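Protein Ves (Pseudomonas fluorescens, PDB 5V00) is of unknown biochemical function but is a bicupin protein involved in histidine utilization, with two cupin domains in one chain. Local coordinates at residues B[140-151]-B[180-191]; B[9-19]-B[159-170]. All coordinates share one frame; numbering follows the deposited sequence.

Contact 1. Residues B[140-151]-B[180-191]; sequences STAQTVLVFSVA and VTGRCCLIELTQ
Glu188 reaches from strand 184-191 across to Ser140, near one end of the antiparallel pair that this strand forms with strand 144-149, their axes 4.6 Å apart. Leaving the strand, Glu188 CB rests against the methyl of Ala142, with CB atoms 3.8 Å apart, and CG lies beside Val145 CG2. The chain then stays extended (chi2 180°), which carries OE1 out to Ser140 OG, a donor at 2.6 Å that meets it from above the carboxylate plane. Ser140 OG also accepts from Ala142 N at 3.1 Å, an ST turn, so serine both bends the chain and anchors the acid. At the strand end, Gln143 OE1 takes the N-H of Gln191 in a nearly straight bond of 2.9 Å, though from well above its carbonyl plane; a water donates to the same oxygen and to Leu189 O. Further along the pair the packing is mostly apolar. On one face Leu146 CD1 meets both Ile187 CG2 and Leu189 CD1 at 3.9 Å; Leu146 and Leu189 rest on Trp47 and Ile187 on Leu49, both of strand 47-54. On the other, Val147 divides its branches, CG2 against Leu186 CD2 and CG1 3.8 Å from Cys184 SG. The pair, largely apolar on both faces, belongs to an antiparallel sheet consistent with the wall of a cupin beta-barrel, probably that of the C-terminal domain.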
loop_
_atom_site.group_PDB
_atom_site.type_symbol
_atom_site.label_atom_id
_atom_site.label_comp_id
_atom_site.label_asym_id
_atom_site.label_seq_id
_atom_site.Cartn_x
_atom_site.Cartn_y
_atom_site.Cartn_z
ATOM N N SER B 140 1.764 -16.137 16.799
ATOM C CA SER B 140 1.066 -14.941 17.221
ATOM C C SER B 140 -0.389 -14.920 16.822
ATOM O O SER B 140 -0.717 -15.287 15.676
ATOM C CB SER B 140 1.767 -13.710 16.691
ATOM O OG SER B 140 1.101 -12.557 17.171
ATOM N N THR B 141 -1.256 -14.406 17.741
ATOM C CA THR B 141 -2.617 -14.162 17.428
ATOM C C THR B 141 -2.872 -12.752 16.887
ATOM O O THR B 141 -4.041 -12.389 16.652
ATOM C CB THR B 141 -3.505 -14.354 18.667
ATOM O OG1 THR B 141 -3.143 -13.373 19.666
ATOM C CG2 THR B 141 -3.446 -15.752 19.248
ATOM N N ALA B 142 -1.863 -11.940 16.714
ATOM C CA ALA B 142 -2.037 -10.550 16.381
ATOM C C ALA B 142 -2.769 -10.421 15.037
ATOM O O ALA B 142 -2.611 -11.254 14.112
ATOM C CB ALA B 142 -0.721 -9.828 16.287
ATOM N N GLN B 143 -3.596 -9.385 14.955
ATOM C CA GLN B 143 -4.372 -9.216 13.734
ATOM C C GLN B 143 -3.524 -8.792 12.542
ATOM O O GLN B 143 -3.812 -9.218 11.379
ATOM C CB GLN B 143 -5.413 -8.123 13.912
ATOM C CG GLN B 143 -6.526 -8.369 14.860
ATOM C CD GLN B 143 -7.300 -7.003 15.126
ATOM O OE1 GLN B 143 -6.906 -5.789 14.699
ATOM N NE2 GLN B 143 -8.407 -7.188 15.837
ATOM N N THR B 144 -2.516 -7.969 12.800
ATOM C CA THR B 144 -1.603 -7.525 11.737
ATOM C C THR B 144 -0.163 -7.795 12.148
ATOM O O THR B 144 0.240 -7.529 13.266
ATOM C CB THR B 144 -1.770 -6.021 11.492
ATOM O OG1 THR B 144 -3.107 -5.780 11.076
ATOM C CG2 THR B 144 -0.811 -5.500 10.434
ATOM N N VAL B 145 0.560 -8.389 11.256
ATOM C CA VAL B 145 1.976 -8.665 11.432
ATOM C C VAL B 145 2.751 -8.046 10.314
ATOM O O VAL B 145 2.440 -8.261 9.122
ATOM C CB VAL B 145 2.304 -10.203 11.543
ATOM C CG1 VAL B 145 3.812 -10.364 11.767
ATOM C CG2 VAL B 145 1.505 -10.839 12.649
ATOM N N LEU B 146 3.827 -7.326 10.639
ATOM C CA LEU B 146 4.608 -6.597 9.678
ATOM C C LEU B 146 6.069 -7.069 9.797
ATOM O O LEU B 146 6.588 -7.250 10.952
ATOM C CB LEU B 146 4.559 -5.064 9.899
ATOM C CG LEU B 146 3.145 -4.524 9.791
ATOM C CD1 LEU B 146 3.109 -3.218 10.608
ATOM C CD2 LEU B 146 2.888 -4.195 8.328
ATOM N N VAL B 147 6.711 -7.264 8.684
ATOM C CA VAL B 147 8.127 -7.668 8.606
ATOM C C VAL B 147 8.841 -6.711 7.698
ATOM O O VAL B 147 8.654 -6.740 6.497
ATOM C CB VAL B 147 8.353 -9.133 8.145
ATOM C CG1 VAL B 147 9.800 -9.504 8.170
ATOM C CG2 VAL B 147 7.585 -10.110 9.010
ATOM N N PHE B 148 9.737 -5.881 8.266
ATOM C CA PHE B 148 10.454 -4.838 7.514
ATOM C C PHE B 148 11.914 -5.212 7.399
ATOM O O PHE B 148 12.607 -5.355 8.415
ATOM C CB PHE B 148 10.339 -3.504 8.256
ATOM C CG PHE B 148 11.097 -2.367 7.627
ATOM C CD1 PHE B 148 10.588 -1.723 6.508
ATOM C CD2 PHE B 148 12.295 -1.922 8.172
ATOM C CE1 PHE B 148 11.282 -0.714 5.898
ATOM C CE2 PHE B 148 13.034 -0.958 7.556
ATOM C CZ PHE B 148 12.500 -0.264 6.459
ATOM N N SER B 149 12.393 -5.424 6.184
ATOM C CA SER B 149 13.756 -5.864 5.897
ATOM C C SER B 149 14.823 -4.768 5.922
ATOM O O SER B 149 14.582 -3.687 5.338
ATOM C CB SER B 149 13.795 -6.505 4.498
ATOM O OG SER B 149 15.115 -6.802 4.130
ATOM N N VAL B 150 15.982 -5.053 6.530
ATOM C CA VAL B 150 17.141 -4.199 6.366
ATOM C C VAL B 150 18.282 -5.011 5.772
ATOM O O VAL B 150 19.433 -4.774 6.092
ATOM C CB VAL B 150 17.516 -3.438 7.669
ATOM C CG1 VAL B 150 16.413 -2.457 8.082
ATOM C CG2 VAL B 150 17.828 -4.393 8.788
ATOM N N ALA B 151 17.954 -5.995 4.941
ATOM C CA ALA B 151 18.982 -6.885 4.368
ATOM C C ALA B 151 18.673 -7.145 2.925
ATOM O O ALA B 151 17.528 -6.919 2.457
ATOM C CB ALA B 151 19.056 -8.196 5.105
ATOM N N VAL B 180 11.054 -16.576 10.012
ATOM C CA VAL B 180 11.700 -15.515 9.296
ATOM C C VAL B 180 13.202 -15.746 9.294
ATOM O O VAL B 180 13.745 -16.181 10.298
ATOM C CB VAL B 180 11.450 -14.147 9.961
ATOM C CG1 VAL B 180 12.047 -13.044 9.160
ATOM C CG2 VAL B 180 9.989 -13.903 10.145
ATOM N N THR B 181 13.874 -15.483 8.174
ATOM C CA THR B 181 15.344 -15.551 8.125
ATOM C C THR B 181 15.892 -14.270 7.613
ATOM O O THR B 181 15.453 -13.779 6.526
ATOM C CB THR B 181 15.817 -16.740 7.208
ATOM O OG1 THR B 181 15.324 -17.983 7.764
ATOM C CG2 THR B 181 17.324 -16.748 7.140
ATOM N N GLY B 182 16.764 -13.655 8.396
ATOM C CA GLY B 182 17.485 -12.411 8.060
ATOM C C GLY B 182 17.222 -11.204 8.922
ATOM O O GLY B 182 16.377 -11.248 9.819
ATOM N N ARG B 183 17.917 -10.117 8.670
ATOM C CA ARG B 183 17.871 -8.976 9.538
ATOM C C ARG B 183 16.656 -8.110 9.236
ATOM O O ARG B 183 16.529 -7.576 8.082
ATOM C CB ARG B 183 19.128 -8.169 9.404
ATOM C CG ARG B 183 19.284 -7.051 10.429
ATOM C CD ARG B 183 20.111 -7.512 11.568
ATOM N NE ARG B 183 20.518 -6.544 12.614
ATOM C CZ ARG B 183 19.839 -6.307 13.792
ATOM N NH1 ARG B 183 18.606 -6.830 14.136
ATOM N NH2 ARG B 183 20.384 -5.448 14.660
ATOM N N CYS B 184 15.776 -7.959 10.183
ATOM C CA CYS B 184 14.509 -7.279 9.950
ATOM C C CYS B 184 13.867 -6.854 11.263
ATOM O O CYS B 184 14.313 -7.238 12.360
ATOM C CB CYS B 184 13.571 -8.224 9.190
ATOM S SG CYS B 184 13.079 -9.716 10.114
ATOM N N CYS B 185 12.806 -6.070 11.170
ATOM C CA CYS B 185 12.007 -5.641 12.287
ATOM C C CYS B 185 10.636 -6.303 12.232
ATOM O O CYS B 185 9.984 -6.343 11.158
ATOM C CB CYS B 185 11.856 -4.112 12.326
ATOM S SG CYS B 185 11.061 -3.487 13.832
ATOM N N LEU B 186 10.249 -6.914 13.313
ATOM C CA LEU B 186 8.960 -7.597 13.484
ATOM C C LEU B 186 8.003 -6.700 14.245
ATOM O O LEU B 186 8.294 -6.316 15.383
ATOM C CB LEU B 186 9.102 -8.920 14.268
ATOM C CG LEU B 186 10.067 -9.940 13.683
ATOM C CD1 LEU B 186 10.128 -11.123 14.605
ATOM C CD2 LEU B 186 9.782 -10.321 12.236
ATOM N N ILE B 187 6.864 -6.318 13.668
ATOM C CA ILE B 187 5.861 -5.525 14.350
ATOM C C ILE B 187 4.525 -6.254 14.362
ATOM O O ILE B 187 4.124 -6.840 13.334
ATOM C CB ILE B 187 5.719 -4.139 13.729
ATOM C CG1 ILE B 187 7.055 -3.374 13.873
ATOM C CG2 ILE B 187 4.556 -3.357 14.245
ATOM C CD1 ILE B 187 7.122 -2.093 13.123
ATOM N N GLU B 188 3.818 -6.211 15.461
ATOM C CA GLU B 188 2.554 -6.819 15.579
ATOM C C GLU B 188 1.543 -5.803 16.170
ATOM O O GLU B 188 1.830 -5.109 17.156
ATOM C CB GLU B 188 2.579 -8.026 16.465
ATOM C CG GLU B 188 3.459 -9.135 15.950
ATOM C CD GLU B 188 3.486 -10.395 16.875
ATOM O OE1 GLU B 188 2.630 -10.593 17.726
ATOM O OE2 GLU B 188 4.365 -11.138 16.695
ATOM N N LEU B 189 0.397 -5.721 15.550
ATOM C CA LEU B 189 -0.627 -4.725 15.927
ATOM C C LEU B 189 -1.975 -5.386 15.966
ATOM O O LEU B 189 -2.343 -6.138 15.040
ATOM C CB LEU B 189 -0.594 -3.565 14.959
ATOM C CG LEU B 189 0.692 -2.731 14.960
ATOM C CD1 LEU B 189 0.917 -2.152 13.640
ATOM C CD2 LEU B 189 0.465 -1.590 15.973
ATOM N N THR B 190 -2.736 -5.063 16.991
ATOM C CA THR B 190 -4.113 -5.588 17.195
ATOM C C THR B 190 -5.034 -4.493 17.754
ATOM O O THR B 190 -4.704 -3.851 18.740
ATOM C CB THR B 190 -4.077 -6.776 18.154
ATOM O OG1 THR B 190 -3.281 -7.815 17.574
ATOM C CG2 THR B 190 -5.434 -7.288 18.436
ATOM N N GLN B 191 -6.201 -4.331 17.131
ATOM C CA GLN B 191 -7.196 -3.380 17.582
ATOM C C GLN B 191 -7.648 -3.753 18.962
ATOM O O GLN B 191 -7.753 -4.938 19.336
ATOM C CB GLN B 191 -8.419 -3.438 16.683
ATOM C CG GLN B 191 -8.313 -2.592 15.502
ATOM C CD GLN B 191 -9.692 -2.386 14.855
ATOM O OE1 GLN B 191 -10.283 -1.312 14.942
ATOM N NE2 GLN B 191 -10.216 -3.447 14.298
HETATM O O HOH W 1 -4.654 -4.796 13.470
#

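Contact 2. Residues B[9-19]-B[159-170]; sequences SAISVWRAVDY and EKLGHHDCLQVD
Ser12 and Gln168 form a central hydrogen-bonded pair between strands 10-14 and 166-170, whose directions differ by 158° and whose axes come within 4.7 Å. On their face Trp14 presents its indole N-H edge to Gln168, NE1 donating to OE1 at 2.8 Å with the oxygen close to the ring plane. Glutamine suits the place because its extended chain reaches the indole while its amide N, NE2, donates to Asp170 OD1; Thr35 also bonds OE1. Beyond the strand, Arg15 bends at chi2 (-70°) and folds back, so that NH1 makes a salt bridge to Asp165 OD2 (2.9 Å) and also reaches Lys160 O (2.8 Å). Both acceptors lie at the guanidinium edge, and Val13 CG1 sits over one of its faces. Asp165 is gripped further: Gly162 N approaches OD2 from the opposite face to Arg15, and Ala16 N meets OD1 at 2.8 Å. Tyr19 OH donates to His164 O, tying down the turn from Gly162 to Asp165. Strand 10-14 is an edge strand of its five-stranded sheet within this chain; Trp14 and Cys166 pack against strand 29-36, Val13 faces strand 159-161, and Arg15 NE bonds Ala38 O of the second subunit.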
loop_
_atom_site.group_PDB
_atom_site.type_symbol
_atom_site.label_atom_id
_atom_site.label_comp_id
_atom_site.label_asym_id
_atom_site.label_seq_id
_atom_site.Cartn_x
_atom_site.Cartn_y
_atom_site.Cartn_z
ATOM N N SER B 9 -2.860 -15.734 6.378
ATOM C CA SER B 9 -4.135 -15.353 5.596
ATOM C C SER B 9 -3.853 -14.375 4.437
ATOM O O SER B 9 -3.261 -14.756 3.379
ATOM C CB SER B 9 -5.247 -14.768 6.550
ATOM O OG SER B 9 -4.929 -13.488 7.196
ATOM N N ALA B 10 -4.188 -13.098 4.641
ATOM C CA ALA B 10 -4.057 -12.106 3.583
ATOM C C ALA B 10 -2.623 -11.519 3.644
ATOM O O ALA B 10 -2.337 -10.814 4.636
ATOM C CB ALA B 10 -5.020 -11.048 3.817
ATOM N N ILE B 11 -1.769 -11.837 2.684
ATOM C CA ILE B 11 -0.387 -11.374 2.673
ATOM C C ILE B 11 -0.218 -10.305 1.646
ATOM O O ILE B 11 -0.681 -10.480 0.485
ATOM C CB ILE B 11 0.578 -12.544 2.392
ATOM C CG1 ILE B 11 0.479 -13.567 3.548
ATOM C CG2 ILE B 11 2.018 -12.059 2.227
ATOM C CD1 ILE B 11 1.050 -14.942 3.152
ATOM N N SER B 12 0.390 -9.193 2.018
ATOM C CA SER B 12 0.754 -8.117 1.090
ATOM C C SER B 12 2.250 -7.891 1.144
ATOM O O SER B 12 2.848 -8.050 2.190
ATOM C CB SER B 12 0.035 -6.865 1.512
ATOM O OG SER B 12 -1.346 -6.954 1.330
ATOM N N VAL B 13 2.908 -7.537 0.034
ATOM C CA VAL B 13 4.314 -7.195 0.035
ATOM C C VAL B 13 4.408 -5.749 -0.506
ATOM O O VAL B 13 3.920 -5.451 -1.619
ATOM C CB VAL B 13 5.216 -8.141 -0.765
ATOM C CG1 VAL B 13 6.667 -7.705 -0.724
ATOM C CG2 VAL B 13 5.024 -9.584 -0.294
ATOM N N TRP B 14 4.954 -4.828 0.305
ATOM C CA TRP B 14 5.146 -3.421 -0.059
ATOM C C TRP B 14 6.601 -3.362 -0.532
ATOM O O TRP B 14 7.572 -3.637 0.271
ATOM C CB TRP B 14 4.897 -2.507 1.147
ATOM C CG TRP B 14 3.623 -2.739 1.881
ATOM C CD1 TRP B 14 3.421 -3.247 3.133
ATOM C CD2 TRP B 14 2.338 -2.592 1.322
ATOM N NE1 TRP B 14 2.093 -3.336 3.423
ATOM C CE2 TRP B 14 1.397 -2.977 2.298
ATOM C CE3 TRP B 14 1.894 -2.266 0.046
ATOM C CZ2 TRP B 14 0.034 -3.004 2.065
ATOM C CZ3 TRP B 14 0.510 -2.286 -0.191
ATOM C CH2 TRP B 14 -0.401 -2.658 0.835
ATOM N N ARG B 15 6.831 -3.033 -1.798
ATOM C CA ARG B 15 8.178 -2.943 -2.294
ATOM C C ARG B 15 8.678 -1.501 -2.198
ATOM O O ARG B 15 7.995 -0.534 -2.563
ATOM C CB ARG B 15 8.365 -3.453 -3.709
ATOM C CG ARG B 15 7.961 -4.886 -3.949
ATOM C CD ARG B 15 8.979 -5.845 -3.238
ATOM N NE ARG B 15 8.611 -7.178 -3.519
ATOM C CZ ARG B 15 9.302 -8.256 -3.096
ATOM N NH1 ARG B 15 10.432 -8.044 -2.420
ATOM N NH2 ARG B 15 8.848 -9.447 -3.292
ATOM N N ALA B 16 9.889 -1.335 -1.725
ATOM C CA ALA B 16 10.378 0.009 -1.443
ATOM C C ALA B 16 10.526 0.849 -2.741
ATOM O O ALA B 16 10.442 2.100 -2.726
ATOM C CB ALA B 16 11.752 -0.042 -0.721
ATOM N N VAL B 17 10.769 0.177 -3.815
ATOM C CA VAL B 17 10.811 0.910 -5.129
ATOM C C VAL B 17 9.508 1.608 -5.447
ATOM O O VAL B 17 9.550 2.662 -6.158
ATOM C CB VAL B 17 11.348 0.095 -6.321
ATOM C CG1 VAL B 17 12.736 -0.328 -6.108
ATOM C CG2 VAL B 17 10.560 -1.078 -6.619
ATOM N N ASP B 18 8.383 1.178 -4.885
ATOM C CA ASP B 18 7.099 1.835 -5.045
ATOM C C ASP B 18 6.760 2.912 -4.072
ATOM O O ASP B 18 5.712 3.581 -4.176
ATOM C CB ASP B 18 5.989 0.777 -5.067
ATOM C CG ASP B 18 6.210 -0.252 -6.167
ATOM O OD1 ASP B 18 6.533 0.111 -7.347
ATOM O OD2 ASP B 18 6.038 -1.489 -5.925
ATOM N N TYR B 19 7.604 3.120 -3.032
ATOM C CA TYR B 19 7.235 4.124 -2.055
ATOM C C TYR B 19 7.408 5.537 -2.714
ATOM O O TYR B 19 8.261 5.672 -3.539
ATOM C CB TYR B 19 8.163 4.105 -0.806
ATOM C CG TYR B 19 8.224 2.806 -0.046
ATOM C CD1 TYR B 19 7.206 1.858 -0.114
ATOM C CD2 TYR B 19 9.314 2.562 0.848
ATOM C CE1 TYR B 19 7.297 0.676 0.658
ATOM C CE2 TYR B 19 9.405 1.398 1.564
ATOM C CZ TYR B 19 8.378 0.436 1.457
ATOM O OH TYR B 19 8.443 -0.760 2.161
ATOM N N GLU B 159 8.082 -15.419 0.643
ATOM C CA GLU B 159 8.477 -14.211 -0.057
ATOM C C GLU B 159 9.910 -13.892 0.307
ATOM O O GLU B 159 10.477 -14.395 1.326
ATOM C CB GLU B 159 7.541 -13.084 0.299
ATOM C CG GLU B 159 6.095 -13.318 0.011
ATOM C CD GLU B 159 5.760 -13.579 -1.464
ATOM O OE1 GLU B 159 6.537 -13.252 -2.337
ATOM O OE2 GLU B 159 4.660 -14.137 -1.652
ATOM N N LYS B 160 10.521 -13.107 -0.549
ATOM C CA LYS B 160 11.838 -12.613 -0.375
ATOM C C LYS B 160 11.824 -11.091 -0.409
ATOM O O LYS B 160 11.475 -10.445 -1.418
ATOM C CB LYS B 160 12.757 -13.145 -1.482
ATOM C CG LYS B 160 12.949 -14.649 -1.400
ATOM C CD LYS B 160 13.952 -15.091 -2.468
ATOM C CE LYS B 160 14.233 -16.583 -2.289
ATOM N NZ LYS B 160 15.195 -17.077 -3.316
ATOM N N LEU B 161 12.236 -10.486 0.693
ATOM C CA LEU B 161 12.241 -9.072 0.859
ATOM C C LEU B 161 13.644 -8.520 0.759
ATOM O O LEU B 161 14.565 -8.941 1.479
ATOM C CB LEU B 161 11.709 -8.730 2.236
ATOM C CG LEU B 161 10.411 -9.349 2.684
ATOM C CD1 LEU B 161 10.087 -8.828 4.071
ATOM C CD2 LEU B 161 9.339 -8.867 1.716
ATOM N N GLY B 162 13.838 -7.533 -0.122
ATOM C CA GLY B 162 15.046 -6.801 -0.178
ATOM C C GLY B 162 15.058 -5.630 0.740
ATOM O O GLY B 162 14.148 -5.483 1.603
ATOM N N HIS B 163 16.108 -4.761 0.640
ATOM C CA HIS B 163 16.261 -3.647 1.571
ATOM C C HIS B 163 15.056 -2.739 1.609
ATOM O O HIS B 163 14.640 -2.203 0.558
ATOM C CB HIS B 163 17.506 -2.750 1.276
ATOM C CG HIS B 163 18.772 -3.284 1.809
ATOM N ND1 HIS B 163 19.256 -2.919 3.049
ATOM C CD2 HIS B 163 19.646 -4.187 1.305
ATOM C CE1 HIS B 163 20.407 -3.552 3.256
ATOM N NE2 HIS B 163 20.641 -4.357 2.242
ATOM N N HIS B 164 14.419 -2.633 2.748
ATOM C CA HIS B 164 13.300 -1.740 3.056
ATOM C C HIS B 164 11.975 -2.149 2.440
ATOM O O HIS B 164 10.999 -1.436 2.608
ATOM C CB HIS B 164 13.577 -0.286 2.747
ATOM C CG HIS B 164 14.868 0.185 3.337
ATOM N ND1 HIS B 164 15.463 1.376 2.940
ATOM C CD2 HIS B 164 15.658 -0.353 4.300
ATOM C CE1 HIS B 164 16.569 1.549 3.660
ATOM N NE2 HIS B 164 16.717 0.523 4.495
ATOM N N ASP B 165 11.938 -3.374 1.909
ATOM C CA ASP B 165 10.672 -3.984 1.526
ATOM C C ASP B 165 9.971 -4.458 2.814
ATOM O O ASP B 165 10.663 -4.721 3.838
ATOM C CB ASP B 165 10.899 -5.185 0.595
ATOM C CG ASP B 165 11.457 -4.838 -0.780
ATOM O OD1 ASP B 165 11.368 -3.654 -1.225
ATOM O OD2 ASP B 165 11.977 -5.775 -1.432
ATOM N N CYS B 166 8.644 -4.534 2.805
ATOM C CA CYS B 166 7.874 -4.905 4.002
ATOM C C CYS B 166 6.750 -5.863 3.680
ATOM O O CYS B 166 5.970 -5.577 2.800
ATOM C CB CYS B 166 7.260 -3.617 4.574
ATOM S SG CYS B 166 6.413 -3.749 6.133
ATOM N N LEU B 167 6.670 -6.995 4.388
ATOM C CA LEU B 167 5.583 -7.919 4.279
ATOM C C LEU B 167 4.576 -7.597 5.338
ATOM O O LEU B 167 4.930 -7.191 6.472
ATOM C CB LEU B 167 6.119 -9.321 4.459
ATOM C CG LEU B 167 5.075 -10.405 4.316
ATOM C CD1 LEU B 167 5.579 -11.584 3.530
ATOM C CD2 LEU B 167 4.506 -10.815 5.651
ATOM N N GLN B 168 3.288 -7.676 4.996
ATOM C CA GLN B 168 2.181 -7.426 5.906
ATOM C C GLN B 168 1.174 -8.575 5.855
ATOM O O GLN B 168 0.732 -8.966 4.767
ATOM C CB GLN B 168 1.458 -6.159 5.567
ATOM C CG GLN B 168 0.259 -5.830 6.427
ATOM C CD GLN B 168 -0.274 -4.393 6.236
ATOM O OE1 GLN B 168 0.391 -3.539 5.667
ATOM N NE2 GLN B 168 -1.397 -4.107 6.885
ATOM N N VAL B 169 0.865 -9.131 7.026
ATOM C CA VAL B 169 -0.224 -10.105 7.143
ATOM C C VAL B 169 -1.352 -9.323 7.772
ATOM O O VAL B 169 -1.204 -8.591 8.804
ATOM C CB VAL B 169 0.120 -11.304 8.037
ATOM C CG1 VAL B 169 -1.126 -12.224 8.121
ATOM C CG2 VAL B 169 1.340 -11.962 7.615
ATOM N N ASP B 170 -2.557 -9.417 7.232
ATOM C CA ASP B 170 -3.748 -8.695 7.770
ATOM C C ASP B 170 -4.873 -9.688 8.013
ATOM O O ASP B 170 -4.903 -10.748 7.415
ATOM C CB ASP B 170 -4.360 -7.742 6.770
ATOM C CG ASP B 170 -3.711 -6.402 6.716
ATOM O OD1 ASP B 170 -3.381 -5.830 7.790
ATOM O OD2 ASP B 170 -3.697 -5.885 5.535
HETATM O O HOH W 2 -2.195 -7.889 3.893
HETATM O O HOH W 3 9.003 -12.374 -2.859
HETATM O O HOH W 4 11.942 -2.599 -3.684
#

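How the contacts relate
Contacts 1 and 2 are successive parts of one antiparallel sheet, ordered 10-14, 166-170, 144-149, 184-191, 125-132, and their centres lie 11 Å apart. Val145 O and Val169 N, 2.8 Å apart in a probable hydrogen bond, link strands 144-149 and 166-170; Ser149 O similarly meets His164 N, in the turn leading into strand 166-170. Thr144 OG1 is hydrogen-bonded to Asp170 OD1. The segments alternate along the sequence; strand 10-14, from the start of the chain, edges a sheet whose other strands come from residues 125-191. No active site is established: a formate, probably from crystallisation, lies about 4 Å from the side chain of Arg15 in contact 2, but does not by itself identify one.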